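Local structure of benzoylformate Decarboxylase (4K9Q) at residues 238-241 with 242-245; 413-417 with 418-422; 464-468 with 469-473; 503-506 with 507-511. The protein binds thiamine diphosphate and a magnesium ion, with which it probably decarboxylates benzoylformate to benzaldehyde and carbon dioxide. All coordinates share one frame; numbering follows the deposited sequence.

Contact 1 of 4, residues 238-241 with 242-245; sequences PFPE and DHPL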
loop_
_atom_site.group_PDB
_atom_site.type_symbol
_atom_site.label_atom_id
_atom_site.label_comp_id
_atom_site.label_asym_id
_atom_site.label_seq_id
_atom_site.Cartn_x
_atom_site.Cartn_y
_atom_site.Cartn_z
ATOM N N PRO A 238 12.126 -26.017 21.226
ATOM C CA PRO A 238 10.817 -26.205 21.854
ATOM C C PRO A 238 10.714 -27.407 22.805
ATOM O O PRO A 238 9.690 -27.547 23.470
ATOM C CB PRO A 238 9.896 -26.427 20.649
ATOM C CG PRO A 238 10.766 -27.102 19.654
ATOM C CD PRO A 238 12.167 -26.555 19.856
ATOM N N PHE A 239 11.732 -28.254 22.864
ATOM C CA PHE A 239 11.652 -29.483 23.653
ATOM C C PHE A 239 13.074 -29.928 24.047
ATOM O O PHE A 239 14.018 -29.775 23.263
ATOM C CB PHE A 239 10.949 -30.559 22.812
ATOM C CG PHE A 239 10.536 -31.792 23.585
ATOM C CD1 PHE A 239 11.312 -32.940 23.553
ATOM C CD2 PHE A 239 9.349 -31.811 24.300
ATOM C CE1 PHE A 239 10.929 -34.087 24.245
ATOM C CE2 PHE A 239 8.955 -32.955 24.992
ATOM C CZ PHE A 239 9.748 -34.094 24.964
ATOM N N PRO A 240 13.245 -30.464 25.268
ATOM C CA PRO A 240 14.604 -30.869 25.661
ATOM C C PRO A 240 15.161 -31.917 24.701
ATOM O O PRO A 240 14.549 -32.965 24.480
ATOM C CB PRO A 240 14.410 -31.466 27.060
ATOM C CG PRO A 240 12.937 -31.758 27.174
ATOM C CD PRO A 240 12.264 -30.700 26.342
ATOM N N GLU A 241 16.323 -31.636 24.126
ATOM C CA GLU A 241 16.796 -32.438 23.001
ATOM C C GLU A 241 17.515 -33.721 23.418
ATOM O O GLU A 241 17.894 -34.539 22.568
ATOM C CB GLU A 241 17.633 -31.573 22.052
ATOM C CG GLU A 241 16.777 -30.423 21.507
ATOM C CD GLU A 241 17.491 -29.527 20.519
ATOM O OE1 GLU A 241 18.741 -29.466 20.537
ATOM O OE2 GLU A 241 16.780 -28.870 19.723
ATOM N N ASP A 242 17.696 -33.898 24.723
ATOM C CA ASP A 242 18.202 -35.171 25.232
ATOM C C ASP A 242 17.094 -36.017 25.891
ATOM O O ASP A 242 17.363 -37.082 26.446
ATOM C CB ASP A 242 19.385 -34.956 26.182
ATOM C CG ASP A 242 19.046 -34.040 27.340
ATOM O OD1 ASP A 242 17.929 -33.471 27.354
ATOM O OD2 ASP A 242 19.900 -33.879 28.238
ATOM N N HIS A 243 15.855 -35.551 25.812
ATOM C CA HIS A 243 14.723 -36.303 26.346
ATOM C C HIS A 243 14.536 -37.574 25.514
ATOM O O HIS A 243 14.658 -37.544 24.286
ATOM C CB HIS A 243 13.459 -35.445 26.298
ATOM C CG HIS A 243 12.308 -36.009 27.071
ATOM N ND1 HIS A 243 11.537 -37.053 26.608
ATOM C CD2 HIS A 243 11.792 -35.665 28.275
ATOM C CE1 HIS A 243 10.595 -37.329 27.493
ATOM N NE2 HIS A 243 10.727 -36.499 28.513
ATOM N N PRO A 244 14.250 -38.708 26.179
ATOM C CA PRO A 244 14.110 -39.987 25.468
ATOM C C PRO A 244 13.103 -39.961 24.319
ATOM O O PRO A 244 13.240 -40.732 23.370
ATOM C CB PRO A 244 13.644 -40.954 26.562
ATOM C CG PRO A 244 13.234 -40.088 27.724
ATOM C CD PRO A 244 14.104 -38.874 27.633
ATOM N N LEU A 245 12.104 -39.090 24.397
ATOM C CA LEU A 245 11.096 -39.034 23.349
ATOM C C LEU A 245 11.548 -38.210 22.142
ATOM O O LEU A 245 10.963 -38.313 21.060
ATOM C CB LEU A 245 9.771 -38.498 23.899
ATOM C CG LEU A 245 9.043 -39.372 24.923
ATOM C CD1 LEU A 245 7.760 -38.693 25.379
ATOM C CD2 LEU A 245 8.734 -40.734 24.324
#
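Phe239 and His243 meet as a T-shaped (edge-to-face) pair, the phenyl presenting its edge to one face of the imidazole. The ring centroids are 5.0 Å apart and the planes stand at 63°, so the pair is tilted rather than square. Phe239 CE1 makes the closest approach, 3.5 Å from His243 CB, while Phe239 CZ lies over the rim of the imidazole, 3.8 Å from His243 CG. In both residues CG is anti to the backbone N (chi1 -168° in each), the torsion that carries the two rings into contact. Pro240 lies alongside His243, with its CG 3.8 Å from His243 CB, and its CD rests on one face of the phenyl. Pro244 CD sits against the imidazole face opposite Phe239. A type I beta turn from Pro240 to His243 brings Pro240 and His243 together, set in the loop between strands 228-230 and 246-249 of the central domain's parallel sheet. His243 N closes it by donating to Pro240 O over 3.2 Å, from well above the carbonyl plane. The imidazole is fixed in rotation by Leu245 N, which donates in the ring plane to His243 ND1 over 3.1 Å at 168°, and by Glu222 of helix 214-224, hydrogen-bonded to NE2. An alanine at His243 would remove the ring, and Leu245 N and Glu222 would probably lose their partner and the Phe239 edge the face it meets. Beyond the turn, Phe239 also packs on Ala221 of the same helix, and Glu241 and Asp242 direct their carboxylates to Ile386 N and Asn387 ND2.

Contact 2 of 4, residues 413-417 with 418-422; sequences GEEVS and GRNRP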
loop_
_atom_site.group_PDB
_atom_site.type_symbol
_atom_site.label_atom_id
_atom_site.label_comp_id
_atom_site.label_asym_id
_atom_site.label_seq_id
_atom_site.Cartn_x
_atom_site.Cartn_y
_atom_site.Cartn_z
ATOM N N GLY A 413 20.353 -8.573 27.763
ATOM C CA GLY A 413 19.288 -9.206 28.529
ATOM C C GLY A 413 19.802 -9.991 29.727
ATOM O O GLY A 413 19.180 -9.985 30.792
ATOM N N GLU A 414 20.912 -10.696 29.545
ATOM C CA GLU A 414 21.542 -11.435 30.643
ATOM C C GLU A 414 21.964 -10.492 31.759
ATOM O O GLU A 414 21.941 -10.857 32.927
ATOM C CB GLU A 414 22.750 -12.229 30.142
ATOM C CG GLU A 414 22.364 -13.417 29.270
ATOM C CD GLU A 414 21.431 -14.368 30.008
ATOM O OE1 GLU A 414 21.884 -14.995 30.990
ATOM O OE2 GLU A 414 20.241 -14.473 29.626
ATOM N N GLU A 415 22.374 -9.280 31.403
ATOM C CA GLU A 415 22.777 -8.326 32.430
ATOM C C GLU A 415 21.564 -7.703 33.114
ATOM O O GLU A 415 21.578 -7.471 34.325
ATOM C CB GLU A 415 23.731 -7.270 31.871
ATOM C CG GLU A 415 25.018 -7.900 31.336
ATOM C CD GLU A 415 26.076 -6.890 30.943
ATOM O OE1 GLU A 415 26.389 -6.000 31.761
ATOM O OE2 GLU A 415 26.604 -6.996 29.814
ATOM N N VAL A 416 20.509 -7.444 32.352
ATOM C CA VAL A 416 19.279 -6.929 32.954
ATOM C C VAL A 416 18.672 -7.924 33.942
ATOM O O VAL A 416 18.307 -7.561 35.060
ATOM C CB VAL A 416 18.227 -6.546 31.897
ATOM C CG1 VAL A 416 16.899 -6.242 32.572
ATOM C CG2 VAL A 416 18.710 -5.346 31.086
ATOM N N SER A 417 18.569 -9.182 33.537
ATOM C CA SER A 417 17.991 -10.199 34.407
ATOM C C SER A 417 18.926 -10.475 35.572
ATOM O O SER A 417 18.488 -10.809 36.675
ATOM C CB SER A 417 17.739 -11.492 33.638
ATOM O OG SER A 417 18.952 -12.175 33.413
ATOM N N GLY A 418 20.218 -10.328 35.315
ATOM C CA GLY A 418 21.228 -10.582 36.317
ATOM C C GLY A 418 21.797 -11.983 36.247
ATOM O O GLY A 418 22.700 -12.320 37.006
ATOM N N ARG A 419 21.281 -12.801 35.333
ATOM C CA ARG A 419 21.729 -14.181 35.208
ATOM C C ARG A 419 23.156 -14.274 34.664
ATOM O O ARG A 419 23.941 -15.149 35.059
ATOM C CB ARG A 419 20.765 -14.963 34.326
ATOM C CG ARG A 419 20.937 -16.450 34.412
ATOM C CD ARG A 419 19.767 -17.134 33.741
ATOM N NE ARG A 419 19.994 -18.565 33.625
ATOM C CZ ARG A 419 19.208 -19.381 32.934
ATOM N NH1 ARG A 419 18.150 -18.891 32.312
ATOM N NH2 ARG A 419 19.481 -20.678 32.868
ATOM N N ASN A 420 23.485 -13.362 33.755
ATOM C CA ASN A 420 24.851 -13.190 33.262
ATOM C C ASN A 420 25.520 -14.396 32.603
ATOM O O ASN A 420 26.730 -14.588 32.725
ATOM C CB ASN A 420 25.745 -12.588 34.351
ATOM C CG ASN A 420 25.448 -11.121 34.565
ATOM O OD1 ASN A 420 25.678 -10.302 33.674
ATOM N ND2 ASN A 420 24.919 -10.777 35.737
ATOM N N ARG A 421 24.745 -15.185 31.869
ATOM C CA ARG A 421 25.323 -16.258 31.078
ATOM C C ARG A 421 26.096 -15.671 29.897
ATOM O O ARG A 421 25.667 -14.677 29.312
ATOM C CB ARG A 421 24.219 -17.170 30.543
ATOM C CG ARG A 421 23.460 -17.924 31.616
ATOM C CD ARG A 421 22.285 -18.676 31.003
ATOM N NE ARG A 421 21.265 -17.755 30.510
ATOM C CZ ARG A 421 20.229 -18.120 29.766
ATOM N NH1 ARG A 421 20.085 -19.390 29.423
ATOM N NH2 ARG A 421 19.337 -17.220 29.363
ATOM N N PRO A 422 27.228 -16.290 29.527
ATOM C CA PRO A 422 27.908 -15.862 28.299
ATOM C C PRO A 422 27.068 -16.223 27.076
ATOM O O PRO A 422 26.374 -17.238 27.103
ATOM C CB PRO A 422 29.210 -16.668 28.312
ATOM C CG PRO A 422 28.916 -17.857 29.159
ATOM C CD PRO A 422 27.938 -17.389 30.206
HETATM O O HOH W 1 23.879 -7.887 36.106
#
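The end of helix 403-417 is a worked case of a helix terminus held by its own last turn, with Glu414 gripping the chain that leaves it from both its backbone and its side chain. Glu414 O accepts two amides from opposite faces of its plane, Gly418 N at 3.0 Å and Asn420 N at 3.1 Å. Gly418 has a positive phi at which a CB would be jammed against the preceding carbonyl. The Glu414 chain is bent at chi2 (-57°), bringing its carboxylate to Arg421, which holds it side-on in a salt bridge: Arg421 NE meets Glu414 OE1 and Arg421 NH2 meets Glu414 OE2, each at 2.9 Å. Both oxygens lie near the guanidinium plane, yet they are met from above the carboxylate plane, since the two groups are turned 58° apart. Glu414 OE1 also takes Arg421 N at 3.0 Å on its anti lone pair, so a single oxygen receives two N-H groups. A glutamine in its place would probably leave the arginine's charge without its mate and weaken the hold on the departing chain. Ser417 OG adds a bond from Arg419 N, 3.1 Å long and nearly straight, and one water bridges Glu415 O to Asn420 ND2. Arg419 NH1 lies over the centre of one face of the Arg421 guanidinium; the proximity is probably eased by Glu414 and by Glu366, which forms a salt bridge with Arg419 NH2. Beyond, Arg421 NH1 binds Asp390 O, and Glu414 and Arg421 both lean on Val368 of strand 368-372, beside strand 423-428, into which the chain then runs.

Contact 3 of 4, residues 464-468 with 469-473; sequences QFAEL and EQTPN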
loop_
_atom_site.group_PDB
_atom_site.type_symbol
_atom_site.label_atom_id
_atom_site.label_comp_id
_atom_site.label_asym_id
_atom_site.label_seq_id
_atom_site.Cartn_x
_atom_site.Cartn_y
_atom_site.Cartn_z
ATOM N N GLN A 464 25.956 -26.109 -1.513
ATOM C CA GLN A 464 25.147 -27.283 -1.204
ATOM C C GLN A 464 23.856 -27.209 -2.010
ATOM O O GLN A 464 23.409 -28.198 -2.586
ATOM C CB GLN A 464 24.831 -27.352 0.291
ATOM C CG GLN A 464 26.054 -27.608 1.180
ATOM C CD GLN A 464 25.725 -27.662 2.664
ATOM O OE1 GLN A 464 25.093 -26.755 3.218
ATOM N NE2 GLN A 464 26.157 -28.734 3.320
ATOM N N PHE A 465 23.253 -26.027 -2.043
ATOM C CA PHE A 465 22.046 -25.822 -2.836
ATOM C C PHE A 465 22.290 -25.966 -4.332
ATOM O O PHE A 465 21.445 -26.495 -5.052
ATOM C CB PHE A 465 21.465 -24.438 -2.566
ATOM C CG PHE A 465 20.318 -24.447 -1.627
ATOM C CD1 PHE A 465 19.045 -24.734 -2.085
ATOM C CD2 PHE A 465 20.501 -24.171 -0.284
ATOM C CE1 PHE A 465 17.958 -24.737 -1.217
ATOM C CE2 PHE A 465 19.423 -24.178 0.594
ATOM C CZ PHE A 465 18.150 -24.461 0.122
ATOM N N ALA A 466 23.426 -25.471 -4.808
ATOM C CA ALA A 466 23.738 -25.543 -6.229
ATOM C C ALA A 466 23.826 -27.006 -6.666
ATOM O O ALA A 466 23.503 -27.340 -7.807
ATOM C CB ALA A 466 25.042 -24.820 -6.535
ATOM N N GLU A 467 24.271 -27.862 -5.748
ATOM C CA GLU A 467 24.401 -29.301 -5.995
ATOM C C GLU A 467 23.031 -29.978 -6.033
ATOM O O GLU A 467 22.662 -30.609 -7.027
ATOM C CB GLU A 467 25.296 -29.936 -4.917
ATOM C CG GLU A 467 25.313 -31.462 -4.906
ATOM C CD GLU A 467 26.350 -32.048 -5.846
ATOM O OE1 GLU A 467 27.077 -31.265 -6.498
ATOM O OE2 GLU A 467 26.441 -33.294 -5.928
ATOM N N LEU A 468 22.271 -29.827 -4.954
ATOM C CA LEU A 468 20.925 -30.382 -4.867
ATOM C C LEU A 468 20.026 -29.898 -6.006
ATOM O O LEU A 468 19.209 -30.656 -6.526
ATOM C CB LEU A 468 20.288 -30.013 -3.521
ATOM C CG LEU A 468 18.823 -30.415 -3.322
ATOM C CD1 LEU A 468 18.730 -31.873 -2.909
ATOM C CD2 LEU A 468 18.139 -29.525 -2.294
ATOM N N GLU A 469 20.195 -28.642 -6.399
ATOM C CA GLU A 469 19.285 -28.061 -7.382
ATOM C C GLU A 469 19.904 -27.927 -8.774
ATOM O O GLU A 469 19.290 -27.380 -9.693
ATOM C CB GLU A 469 18.723 -26.731 -6.884
ATOM C CG GLU A 469 18.025 -26.832 -5.526
ATOM C CD GLU A 469 16.808 -27.749 -5.536
ATOM O OE1 GLU A 469 16.220 -27.970 -6.618
ATOM O OE2 GLU A 469 16.431 -28.249 -4.453
ATOM N N GLN A 470 21.101 -28.482 -8.940
ATOM C CA GLN A 470 21.776 -28.538 -10.239
ATOM C C GLN A 470 21.918 -27.190 -10.960
ATOM O O GLN A 470 21.536 -27.051 -12.124
ATOM C CB GLN A 470 21.085 -29.563 -11.145
ATOM C CG GLN A 470 20.946 -30.933 -10.496
ATOM C CD GLN A 470 20.603 -32.022 -11.497
ATOM O OE1 GLN A 470 19.479 -32.090 -11.999
ATOM N NE2 GLN A 470 21.580 -32.876 -11.800
ATOM N N THR A 471 22.479 -26.203 -10.266
ATOM C CA THR A 471 22.766 -24.910 -10.868
ATOM C C THR A 471 24.272 -24.642 -10.820
ATOM O O THR A 471 24.762 -23.941 -9.932
ATOM C CB THR A 471 22.017 -23.775 -10.140
ATOM O OG1 THR A 471 22.343 -23.817 -8.744
ATOM C CG2 THR A 471 20.513 -23.931 -10.312
ATOM N N PRO A 472 25.016 -25.210 -11.777
ATOM C CA PRO A 472 26.464 -25.014 -11.822
ATOM C C PRO A 472 26.808 -23.612 -12.276
ATOM O O PRO A 472 25.972 -22.917 -12.874
ATOM C CB PRO A 472 26.917 -26.027 -12.881
ATOM C CG PRO A 472 25.739 -26.164 -13.779
ATOM C CD PRO A 472 24.537 -26.062 -12.880
ATOM N N ASN A 473 28.033 -23.203 -11.976
ATOM C CA ASN A 473 28.593 -21.963 -12.491
ATOM C C ASN A 473 27.857 -20.720 -12.016
ATOM O O ASN A 473 27.775 -19.729 -12.734
ATOM C CB ASN A 473 28.690 -22.005 -14.017
ATOM C CG ASN A 473 29.569 -23.151 -14.509
ATOM O OD1 ASN A 473 30.652 -23.397 -13.969
ATOM N ND2 ASN A 473 29.092 -23.873 -15.515
#
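Thr471 has its OG1 between the backbone N and the carbonyl carbon (chi1 55°), which sets that hydroxyl against Ala466, while the positive phi of Gln470 (53°) turns the chain back against the last turn of helix 460-468. The backbone turn is a Schellman motif, with Gln470 as its C-prime residue. Its outer bond, from Thr471 N to Ala466 O, is 2.9 Å long with an N-H...O angle of 154°, in the carbonyl plane and on a lone pair. The inner bond, Gln470 N to Glu467 O, is stretched to 3.3 Å and arrives from far above the carbonyl plane, so it is the less well directed of the two. One residue earlier, Glu469 N still makes a helical bond to Phe465 O at 2.8 Å. The motif thus gives the carbonyls of Ala466 and Glu467 amide partners while the chain turns away. Glu469 CG lies at the edge of the Phe465 ring, although Glu469 was modelled in two conformers and its outer atoms are doubtful. The helix carries cofactor-binding residues at its start: Phe465 is about 4 Å from Ile461, side chain to side chain, and about 7 Å from the bound thiamine diphosphate, and its ring also meets that of Tyr278. Glu29 of the second subunit packs on Phe465, Ala466 and Thr471, placing this helix end at the subunit interface. There, Thr471 OG1 is buried without a polar partner in the model; within the two segments its nearest neighbours are carbons, Ala466 CA at 3.4 Å and Ala466 CB at 3.6 Å.

Contact 4 of 4, residues 503-506 with 507-511; sequences ELKT and AYLEA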
loop_
_atom_site.group_PDB
_atom_site.type_symbol
_atom_site.label_atom_id
_atom_site.label_comp_id
_atom_site.label_asym_id
_atom_site.label_seq_id
_atom_site.Cartn_x
_atom_site.Cartn_y
_atom_site.Cartn_z
ATOM N N GLU A 503 44.501 -25.132 20.252
ATOM C CA GLU A 503 44.474 -23.673 20.261
ATOM C C GLU A 503 43.047 -23.168 20.444
ATOM O O GLU A 503 42.811 -22.201 21.168
ATOM C CB GLU A 503 45.079 -23.107 18.981
ATOM C CG GLU A 503 46.601 -23.274 18.909
ATOM C CD GLU A 503 47.199 -22.742 17.625
ATOM O OE1 GLU A 503 46.478 -22.081 16.847
ATOM O OE2 GLU A 503 48.406 -22.983 17.395
ATOM N N LEU A 504 42.098 -23.830 19.783
ATOM C CA LEU A 504 40.695 -23.474 19.956
ATOM C C LEU A 504 40.269 -23.618 21.409
ATOM O O LEU A 504 39.614 -22.738 21.953
ATOM C CB LEU A 504 39.798 -24.343 19.064
ATOM C CG LEU A 504 38.292 -24.160 19.272
ATOM C CD1 LEU A 504 37.883 -22.724 18.969
ATOM C CD2 LEU A 504 37.559 -25.138 18.381
ATOM N N LYS A 505 40.620 -24.735 22.038
ATOM C CA LYS A 505 40.252 -24.932 23.433
ATOM C C LYS A 505 40.780 -23.789 24.294
ATOM O O LYS A 505 40.051 -23.214 25.104
ATOM C CB LYS A 505 40.768 -26.275 23.955
ATOM C CG LYS A 505 40.579 -26.453 25.453
ATOM C CD LYS A 505 41.171 -27.758 25.933
ATOM C CE LYS A 505 41.089 -27.845 27.446
ATOM N NZ LYS A 505 41.666 -29.118 27.956
ATOM N N THR A 506 42.052 -23.456 24.111
ATOM C CA THR A 506 42.677 -22.402 24.906
ATOM C C THR A 506 41.986 -21.059 24.689
ATOM O O THR A 506 41.706 -20.329 25.642
ATOM C CB THR A 506 44.165 -22.254 24.570
ATOM O OG1 THR A 506 44.827 -23.497 24.830
ATOM C CG2 THR A 506 44.795 -21.158 25.419
ATOM N N ALA A 507 41.729 -20.728 23.430
ATOM C CA ALA A 507 41.097 -19.449 23.107
ATOM C C ALA A 507 39.669 -19.361 23.660
ATOM O O ALA A 507 39.240 -18.309 24.153
ATOM C CB ALA A 507 41.111 -19.223 21.607
ATOM N N TYR A 508 38.942 -20.470 23.572
ATOM C CA TYR A 508 37.559 -20.510 24.012
ATOM C C TYR A 508 37.456 -20.378 25.531
ATOM O O TYR A 508 36.639 -19.606 26.042
ATOM C CB TYR A 508 36.879 -21.784 23.502
ATOM C CG TYR A 508 35.406 -21.890 23.841
ATOM C CD1 TYR A 508 34.515 -20.854 23.543
ATOM C CD2 TYR A 508 34.901 -23.033 24.460
ATOM C CE1 TYR A 508 33.164 -20.966 23.851
ATOM C CE2 TYR A 508 33.561 -23.150 24.767
ATOM C CZ TYR A 508 32.696 -22.109 24.469
ATOM O OH TYR A 508 31.353 -22.227 24.775
ATOM N N LEU A 509 38.295 -21.117 26.254
ATOM C CA LEU A 509 38.346 -20.980 27.712
ATOM C C LEU A 509 38.702 -19.547 28.128
ATOM O O LEU A 509 38.092 -18.976 29.041
ATOM C CB LEU A 509 39.345 -21.981 28.304
ATOM C CG LEU A 509 38.890 -23.433 28.154
ATOM C CD1 LEU A 509 39.915 -24.374 28.754
ATOM C CD2 LEU A 509 37.523 -23.647 28.798
ATOM N N GLU A 510 39.672 -18.956 27.438
ATOM C CA GLU A 510 40.032 -17.566 27.691
ATOM C C GLU A 510 38.842 -16.626 27.457
ATOM O O GLU A 510 38.556 -15.756 28.277
ATOM C CB GLU A 510 41.219 -17.149 26.827
ATOM C CG GLU A 510 41.655 -15.703 27.040
ATOM C CD GLU A 510 43.022 -15.409 26.449
ATOM O OE1 GLU A 510 43.822 -16.358 26.298
ATOM O OE2 GLU A 510 43.294 -14.229 26.135
ATOM N N ALA A 511 38.140 -16.807 26.342
ATOM C CA ALA A 511 36.988 -15.956 26.053
ATOM C C ALA A 511 35.890 -16.137 27.120
ATOM O O ALA A 511 35.223 -15.181 27.511
ATOM C CB ALA A 511 36.452 -16.234 24.651
#
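Lys505 and Leu509, one turn apart on helix 501-513, cross obliquely on the outer side of the helix that links strands 494-497 and 517-523 in a beta-alpha-beta crossover. Lys505 runs out fully extended from a CG anti to the backbone N (chi1 172°), and its aliphatic stem passes the leucine tip: Leu509 CD1 is 3.9 Å from Lys505 CE and 4.0 Å from Lys505 CG. The contact is between methylene and methyl groups along the stem as far as CE, the carbon that carries the ammonium group. Leu509 CG, beside its own backbone N (chi1 -68°), also comes within 3.3 Å of Lys505 O, the carbonyl that accepts Leu509 N in an almost straight bond of 3.0 Å. The other flank points inward. Tyr508 CB lies 3.3 Å from Leu504 O, while the ring reaches away from Leu504 to Leu359 of helix 352-361, its OH hydrogen-bonded to Ser363. Leu504 packs on Val355 and Val358 of that helix and on Ile520 and Val522 of strand 517-523, where Ala507 also touches Ile520. Small and large residues thus share the buried side. Thr506 turns outward between these flanks, its OG1 hydrogen-bonded to Asp502 O one turn back. The regular bonding continues on that side too, with Glu510 N donating to Thr506 O over 3.0 Å and Glu510 CB lying 3.4 Å from that oxygen.

Along the chain the four contacts come in series, each closing before the next opens. Contact 1 belongs to the central domain; contacts 2, 3 and 4 fall in the C-terminal, cofactor-binding domain, on helices and loops connected to the strands of one parallel sheet. Contact 2 ends helix 403-417 just before strand 423-428, contact 3 ends helix 460-468, which follows strand 449-455, and contact 4 lies on the helix before strand 517-523. Contacts 2 and 4 are nearest, about 6 Å between nearest atoms and 22 Å between centres, whereas contacts 2 and 3 lie 42 Å apart, centre to centre, across the chain's middle. Contact 3 alone lies near the thiamine diphosphate; the others lie away from the cofactor and metal sites.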